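Local coordinates for protein serine racemase (Enterococcus faecalis, PDB 4ECL) that belongs to the alanine racemase family, whose members join a TIM-barrel domain to a beta-rich C-terminal domain, at residues 170-173 against 174-178; 326-329 against 330-333; 336-340 against 341-345. One frame throughout, in Å; residues are numbered along the deposited sequence.

Interaction 1. Residues 170-173 against 174-178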
loop_
_atom_site.group_PDB
_atom_site.type_symbol
_atom_site.label_atom_id
_atom_site.label_comp_id
_atom_site.label_asym_id
_atom_site.label_seq_id
_atom_site.Cartn_x
_atom_site.Cartn_y
_atom_site.Cartn_z
ATOM N N ASN A 170 -26.103 -22.491 1.363
ATOM C CA ASN A 170 -25.634 -22.447 -0.019
ATOM C C ASN A 170 -24.118 -22.584 -0.128
ATOM O O ASN A 170 -23.606 -23.278 -1.013
ATOM C CB ASN A 170 -26.080 -21.150 -0.705
ATOM C CG ASN A 170 -27.592 -21.057 -0.864
ATOM O OD1 ASN A 170 -28.289 -22.073 -0.940
ATOM N ND2 ASN A 170 -28.105 -19.830 -0.923
ATOM N N ASP A 171 -23.408 -21.920 0.781
ATOM C CA ASP A 171 -21.949 -21.882 0.749
ATOM C C ASP A 171 -21.333 -23.234 1.075
ATOM O O ASP A 171 -20.382 -23.668 0.424
ATOM C CB ASP A 171 -21.424 -20.813 1.714
ATOM C CG ASP A 171 -21.669 -19.406 1.205
ATOM O OD1 ASP A 171 -21.538 -19.188 -0.017
ATOM O OD2 ASP A 171 -21.998 -18.520 2.020
ATOM N N VAL A 172 -21.874 -23.888 2.096
ATOM C CA VAL A 172 -21.416 -25.212 2.479
ATOM C C VAL A 172 -21.628 -26.179 1.313
ATOM O O VAL A 172 -20.764 -27.005 1.009
ATOM C CB VAL A 172 -22.125 -25.697 3.770
ATOM C CG1 VAL A 172 -22.152 -27.214 3.852
ATOM C CG2 VAL A 172 -21.441 -25.097 5.019
ATOM N N ALA A 173 -22.766 -26.043 0.641
ATOM C CA ALA A 173 -23.099 -26.893 -0.500
ATOM C C ALA A 173 -22.095 -26.718 -1.647
ATOM O O ALA A 173 -21.636 -27.695 -2.245
ATOM C CB ALA A 173 -24.501 -26.590 -0.977
ATOM N N PHE A 174 -21.741 -25.469 -1.933
ATOM C CA PHE A 174 -20.777 -25.188 -2.985
ATOM C C PHE A 174 -19.413 -25.752 -2.614
ATOM O O PHE A 174 -18.702 -26.283 -3.456
ATOM C CB PHE A 174 -20.672 -23.685 -3.236
ATOM C CG PHE A 174 -19.933 -23.330 -4.500
ATOM C CD1 PHE A 174 -20.604 -23.240 -5.705
ATOM C CD2 PHE A 174 -18.569 -23.088 -4.482
ATOM C CE1 PHE A 174 -19.935 -22.905 -6.866
ATOM C CE2 PHE A 174 -17.893 -22.754 -5.641
ATOM C CZ PHE A 174 -18.577 -22.662 -6.836
ATOM N N THR A 175 -19.052 -25.645 -1.343
ATOM C CA THR A 175 -17.764 -26.145 -0.893
ATOM C C THR A 175 -17.714 -27.668 -1.009
ATOM O O THR A 175 -16.702 -28.250 -1.405
ATOM C CB THR A 175 -17.497 -25.724 0.556
ATOM O OG1 THR A 175 -17.782 -24.329 0.700
ATOM C CG2 THR A 175 -16.054 -25.983 0.922
ATOM N N ASN A 176 -18.816 -28.313 -0.664
ATOM C CA ASN A 176 -18.868 -29.757 -0.750
ATOM C C ASN A 176 -18.820 -30.237 -2.199
ATOM O O ASN A 176 -18.234 -31.284 -2.500
ATOM C CB ASN A 176 -20.092 -30.298 -0.013
ATOM C CG ASN A 176 -19.891 -30.331 1.481
ATOM O OD1 ASN A 176 -18.773 -30.517 1.954
ATOM N ND2 ASN A 176 -20.967 -30.141 2.234
ATOM N N LYS A 177 -19.413 -29.478 -3.109
ATOM C CA LYS A 177 -19.339 -29.909 -4.500
ATOM C C LYS A 177 -17.953 -29.609 -5.071
ATOM O O LYS A 177 -17.485 -30.324 -5.947
ATOM C CB LYS A 177 -20.479 -29.349 -5.364
ATOM C CG LYS A 177 -20.533 -27.840 -5.479
ATOM C CD LYS A 177 -21.730 -27.376 -6.327
ATOM C CE LYS A 177 -22.914 -26.931 -5.460
ATOM N NZ LYS A 177 -23.843 -26.011 -6.184
ATOM N N GLN A 178 -17.278 -28.578 -4.555
ATOM C CA GLN A 178 -15.905 -28.314 -4.986
ATOM C C GLN A 178 -15.013 -29.482 -4.609
ATOM O O GLN A 178 -14.189 -29.940 -5.398
ATOM C CB GLN A 178 -15.347 -27.033 -4.359
ATOM C CG GLN A 178 -15.859 -25.763 -4.992
ATOM C CD GLN A 178 -14.970 -24.575 -4.691
ATOM O OE1 GLN A 178 -15.326 -23.704 -3.903
ATOM N NE2 GLN A 178 -13.803 -24.535 -5.326
HETATM O O HOH W 1 -24.950 -24.285 -3.983
#
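The peptide carbonyl of D171 is gripped on both faces by T175: the backbone N comes in tilted 23° from the carbonyl plane and the hydroxyl 35° from the opposite side. Both belong to the first turns of helix 169-191, the helical arm of a beta-alpha-beta unit of the TIM-barrel domain, and the residue spacing is that of alpha-helical i to i+4 bonding. T175 N lies 3.0 Å from D171 O, whereas T175 OG1, donating as well, closes to 2.7 Å from D171 O. A first torsion of -48° sets OG1 beside its own backbone N, which brings the hydroxyl back to the preceding turn and leaves D171 O with two donors.

The carboxamide of N176 runs alongside the V172 side chain, and N176 ND2 comes 3.5 Å from V172 CG1. F174 touches the preceding turn through F174 CB, 3.7 Å from D171 O, while its ring leads away and stacks with Y265 of the second subunit. D171 also faces that subunit, its OD2 forming a salt bridge to R267 of the second subunit and a hydrogen bond to S166. This end of the helix therefore contributes to the dimer interface.

On the exposed side, K177 doubles back over the preceding turn, bent at its third torsion. K177 CG is 3.4 Å and K177 CE 3.5 Å from A173 O. Beyond CE, K177 NZ donates to a water 3.0 Å away, which in turn makes a weak bond to N170 O at 3.4 Å.

Interaction 2. Residues 326-329 against 330-333; sequences NVKT and GSIA
S331 turns its side chain back on K328, and each atom of it has a defined neighbour. S331 CB lies 3.2 Å from K328 O. From there a first torsion of -72° sets OG beside its own backbone N, where it meets K328 N across the turn. At the tip, S331 OG accepts from K328 N at 2.8 Å, and an N-H...O angle of 173° makes this bond nearly straight. S331 OG is also hydrogen-bonded to a water at 2.9 Å, and that water donates to N326 O at 2.7 Å, so the hydroxyl is linked to the backbone at two points of the incoming segment. The aliphatic stem of K328 lies against the same oxygen, with K328 CG 3.4 Å from S331 OG.

The backbone here forms a type II beta turn from K328 to S331, closed by S331 N donating to K328 O at 2.9 Å. The donor stands well above the carbonyl plane instead of within it. G330 fills the third position of the turn with a phi of 105°, where a side chain would be jammed against the carbonyl oxygen of T329. T329, at the second position, sits at the exposed corner of the bend, where it packs on Y86 of the second subunit.

The turn leads directly into strand 332-334. G330 and S331 already pair through their backbones with V251 of strand 245-257, and V327 packs on V251 and on I301 of strand 298-301.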
loop_
_atom_site.group_PDB
_atom_site.type_symbol
_atom_site.label_atom_id
_atom_site.label_comp_id
_atom_site.label_asym_id
_atom_site.label_seq_id
_atom_site.Cartn_x
_atom_site.Cartn_y
_atom_site.Cartn_z
ATOM N N ASN A 326 -0.473 11.232 30.579
ATOM C CA ASN A 326 0.826 10.629 30.324
ATOM C C ASN A 326 1.179 10.562 28.831
ATOM O O ASN A 326 1.489 9.492 28.300
ATOM C CB ASN A 326 0.879 9.230 30.937
ATOM C CG ASN A 326 2.295 8.709 31.077
ATOM O OD1 ASN A 326 3.229 9.471 31.358
ATOM N ND2 ASN A 326 2.465 7.404 30.873
ATOM N N VAL A 327 1.114 11.700 28.148
ATOM C CA VAL A 327 1.468 11.752 26.735
ATOM C C VAL A 327 2.542 12.799 26.467
ATOM O O VAL A 327 2.345 13.983 26.735
ATOM C CB VAL A 327 0.260 12.086 25.851
ATOM C CG1 VAL A 327 0.660 12.011 24.388
ATOM C CG2 VAL A 327 -0.880 11.140 26.131
ATOM N N LYS A 328 3.674 12.362 25.927
ATOM C CA LYS A 328 4.748 13.284 25.606
ATOM C C LYS A 328 5.296 13.018 24.211
ATOM O O LYS A 328 4.971 12.006 23.598
ATOM C CB LYS A 328 5.856 13.195 26.658
ATOM C CG LYS A 328 6.398 11.790 26.905
ATOM C CD LYS A 328 6.791 11.633 28.380
ATOM C CE LYS A 328 7.423 10.278 28.675
ATOM N NZ LYS A 328 8.888 10.275 28.385
ATOM N N THR A 329 6.093 13.950 23.704
ATOM C CA THR A 329 6.883 13.704 22.511
ATOM C C THR A 329 7.684 12.443 22.763
ATOM O O THR A 329 8.439 12.366 23.735
ATOM C CB THR A 329 7.869 14.855 22.238
ATOM O OG1 THR A 329 7.143 16.034 21.868
ATOM C CG2 THR A 329 8.837 14.474 21.119
ATOM N N GLY A 330 7.490 11.443 21.909
ATOM C CA GLY A 330 8.182 10.182 22.067
ATOM C C GLY A 330 7.287 9.082 22.599
ATOM O O GLY A 330 7.675 7.921 22.582
ATOM N N SER A 331 6.100 9.438 23.081
ATOM C CA SER A 331 5.153 8.432 23.557
ATOM C C SER A 331 4.744 7.531 22.410
ATOM O O SER A 331 4.491 7.993 21.293
ATOM C CB SER A 331 3.905 9.067 24.173
ATOM O OG SER A 331 4.200 9.651 25.428
ATOM N N ILE A 332 4.690 6.238 22.704
ATOM C CA ILE A 332 4.322 5.238 21.733
ATOM C C ILE A 332 2.810 5.125 21.628
ATOM O O ILE A 332 2.128 4.854 22.610
ATOM C CB ILE A 332 4.925 3.882 22.101
ATOM C CG1 ILE A 332 6.447 3.956 21.989
ATOM C CG2 ILE A 332 4.395 2.787 21.170
ATOM C CD1 ILE A 332 7.160 2.833 22.698
ATOM N N ALA A 333 2.298 5.346 20.423
ATOM C CA ALA A 333 0.902 5.073 20.124
ATOM C C ALA A 333 0.786 3.699 19.452
ATOM O O ALA A 333 1.542 3.380 18.534
ATOM C CB ALA A 333 0.335 6.152 19.205
HETATM O O HOH W 2 3.173 7.605 27.232
#

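Interaction 3. Residues 336-340 against 341-345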
loop_
_atom_site.group_PDB
_atom_site.type_symbol
_atom_site.label_atom_id
_atom_site.label_comp_id
_atom_site.label_asym_id
_atom_site.label_seq_id
_atom_site.Cartn_x
_atom_site.Cartn_y
_atom_site.Cartn_z
ATOM N N ILE A 336 -2.361 -0.770 16.102
ATOM C CA ILE A 336 -2.806 -2.154 16.061
ATOM C C ILE A 336 -1.981 -2.859 17.109
ATOM O O ILE A 336 -0.751 -2.760 17.083
ATOM C CB ILE A 336 -2.520 -2.827 14.697
ATOM C CG1 ILE A 336 -3.372 -2.215 13.583
ATOM C CG2 ILE A 336 -2.790 -4.334 14.780
ATOM C CD1 ILE A 336 -3.038 -2.751 12.195
ATOM N N GLY A 337 -2.640 -3.553 18.036
ATOM C CA GLY A 337 -1.932 -4.246 19.098
ATOM C C GLY A 337 -2.444 -3.972 20.506
ATOM O O GLY A 337 -3.553 -3.463 20.690
ATOM N N LYS A 338 -1.629 -4.315 21.503
ATOM C CA LYS A 338 -2.016 -4.199 22.917
ATOM C C LYS A 338 -1.242 -3.111 23.637
ATOM O O LYS A 338 -0.065 -2.873 23.353
ATOM C CB LYS A 338 -1.766 -5.507 23.678
ATOM C CG LYS A 338 -2.510 -6.716 23.183
ATOM C CD LYS A 338 -2.196 -7.924 24.075
ATOM C CE LYS A 338 -2.524 -9.262 23.390
ATOM N NZ LYS A 338 -1.626 -9.558 22.228
ATOM N N ASP A 339 -1.910 -2.476 24.593
ATOM C CA ASP A 339 -1.298 -1.469 25.438
ATOM C C ASP A 339 -2.094 -1.415 26.728
ATOM O O ASP A 339 -3.307 -1.191 26.709
ATOM C CB ASP A 339 -1.307 -0.112 24.744
ATOM C CG ASP A 339 -0.567 0.956 25.530
ATOM O OD1 ASP A 339 0.213 0.601 26.446
ATOM O OD2 ASP A 339 -0.759 2.154 25.219
ATOM N N GLY A 340 -1.408 -1.624 27.848
ATOM C CA GLY A 340 -2.069 -1.723 29.137
ATOM C C GLY A 340 -3.021 -2.902 29.113
ATOM O O GLY A 340 -2.638 -4.004 28.734
ATOM N N LYS A 341 -4.273 -2.668 29.494
ATOM C CA LYS A 341 -5.283 -3.726 29.481
ATOM C C LYS A 341 -6.196 -3.542 28.277
ATOM O O LYS A 341 -7.262 -4.148 28.193
ATOM C CB LYS A 341 -6.113 -3.692 30.765
ATOM C CG LYS A 341 -5.295 -3.553 32.047
ATOM C CD LYS A 341 -4.480 -4.799 32.328
ATOM C CE LYS A 341 -4.187 -4.918 33.816
ATOM N NZ LYS A 341 -3.652 -6.265 34.175
ATOM N N GLU A 342 -5.768 -2.683 27.358
ATOM C CA GLU A 342 -6.524 -2.370 26.148
ATOM C C GLU A 342 -5.953 -3.095 24.920
ATOM O O GLU A 342 -4.756 -3.364 24.853
ATOM C CB GLU A 342 -6.509 -0.852 25.915
ATOM C CG GLU A 342 -7.527 -0.071 26.732
ATOM C CD GLU A 342 -8.951 -0.194 26.196
ATOM O OE1 GLU A 342 -9.133 -0.687 25.057
ATOM O OE2 GLU A 342 -9.889 0.206 26.918
ATOM N N GLU A 343 -6.809 -3.409 23.951
ATOM C CA GLU A 343 -6.344 -3.996 22.683
ATOM C C GLU A 343 -7.181 -3.554 21.488
ATOM O O GLU A 343 -8.409 -3.553 21.534
ATOM C CB GLU A 343 -6.313 -5.533 22.738
ATOM C CG GLU A 343 -5.775 -6.160 21.449
ATOM C CD GLU A 343 -5.591 -7.671 21.543
ATOM O OE1 GLU A 343 -6.167 -8.309 22.455
ATOM O OE2 GLU A 343 -4.852 -8.220 20.703
ATOM N N ILE A 344 -6.500 -3.169 20.417
ATOM C CA ILE A 344 -7.161 -2.838 19.167
ATOM C C ILE A 344 -6.633 -3.821 18.122
ATOM O O ILE A 344 -5.503 -3.696 17.646
ATOM C CB ILE A 344 -6.912 -1.349 18.789
ATOM C CG1 ILE A 344 -7.488 -1.014 17.419
ATOM C CG2 ILE A 344 -5.437 -0.992 18.867
ATOM C CD1 ILE A 344 -8.987 -0.807 17.424
ATOM N N THR A 345 -7.433 -4.836 17.809
ATOM C CA THR A 345 -6.969 -5.911 16.932
ATOM C C THR A 345 -7.057 -5.559 15.449
ATOM O O THR A 345 -7.861 -4.710 15.041
ATOM C CB THR A 345 -7.756 -7.208 17.163
ATOM O OG1 THR A 345 -9.057 -7.090 16.577
ATOM C CG2 THR A 345 -7.895 -7.474 18.655
HETATM O O HOH W 3 -3.539 -5.392 26.781
#
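I336 and I344 mark the tight, buried end of a beta hairpin whose strands 338-339 and 342-344 run antiparallel. Here G337, also buried, and I344 form a hydrogen-bonded pair, with G337 N to I344 O at 2.9 Å and I344 N to G337 O at 3.0 Å. I344 CG2 lies between its own backbone N and carbonyl carbon, and this sets I344 CG2 3.6 Å from G337 O. G337 has a phi of 130°, where a side chain would collide with the carbonyl oxygen of I336. Both isoleucines pack on V349 of helix 346-352, and I344 also reaches L300. T345 caps the start of that helix through M348 N.

The face carrying K338 and E343 is more open: K338 is exposed and E343 partly so, with P243 beside both. They extend as neighbours across a non-hydrogen-bonded pair, K338 CG resting 3.6 Å from E343 CD; the charged ends meet in only a long salt bridge, K338 NZ to E343 OE2 at 3.8 Å. On the other face, D339 OD2 is held by G303 N.

D339 and E342 form a second hydrogen-bonded pair, D339 N donating to E342 O. E342 N donates back to D339 O at 3.0 Å, closing a type II' turn with G340 and K341 at its corners. A positive phi of 61° suits glycine at the first corner. Beside the turn, a water donates to both G340 O, at 2.6 Å, and E342 O, at 3.1 Å.

In the fold
The three interactions follow one another along the chain without interleaving. Interaction 1 belongs to the family's N-terminal, TIM-barrel range, on the helix between strands 152-158 and 198-200; interactions 2 and 3 both fall in its C-terminal range. The centres of interactions 1 and 2 are about 50 Å apart, on opposite sides of the chain's centre, and those of 1 and 3 are about 37 Å apart. Interactions 2 and 3 are close, about 16 Å between centres: the turn at 326-333 feeds strand 332-334 of the large mixed sheet, and the chain then enters the separate hairpin of 336-345. Interactions 1 and 2 each touch the second subunit, so regions on opposite sides of the chain's centre both contact it.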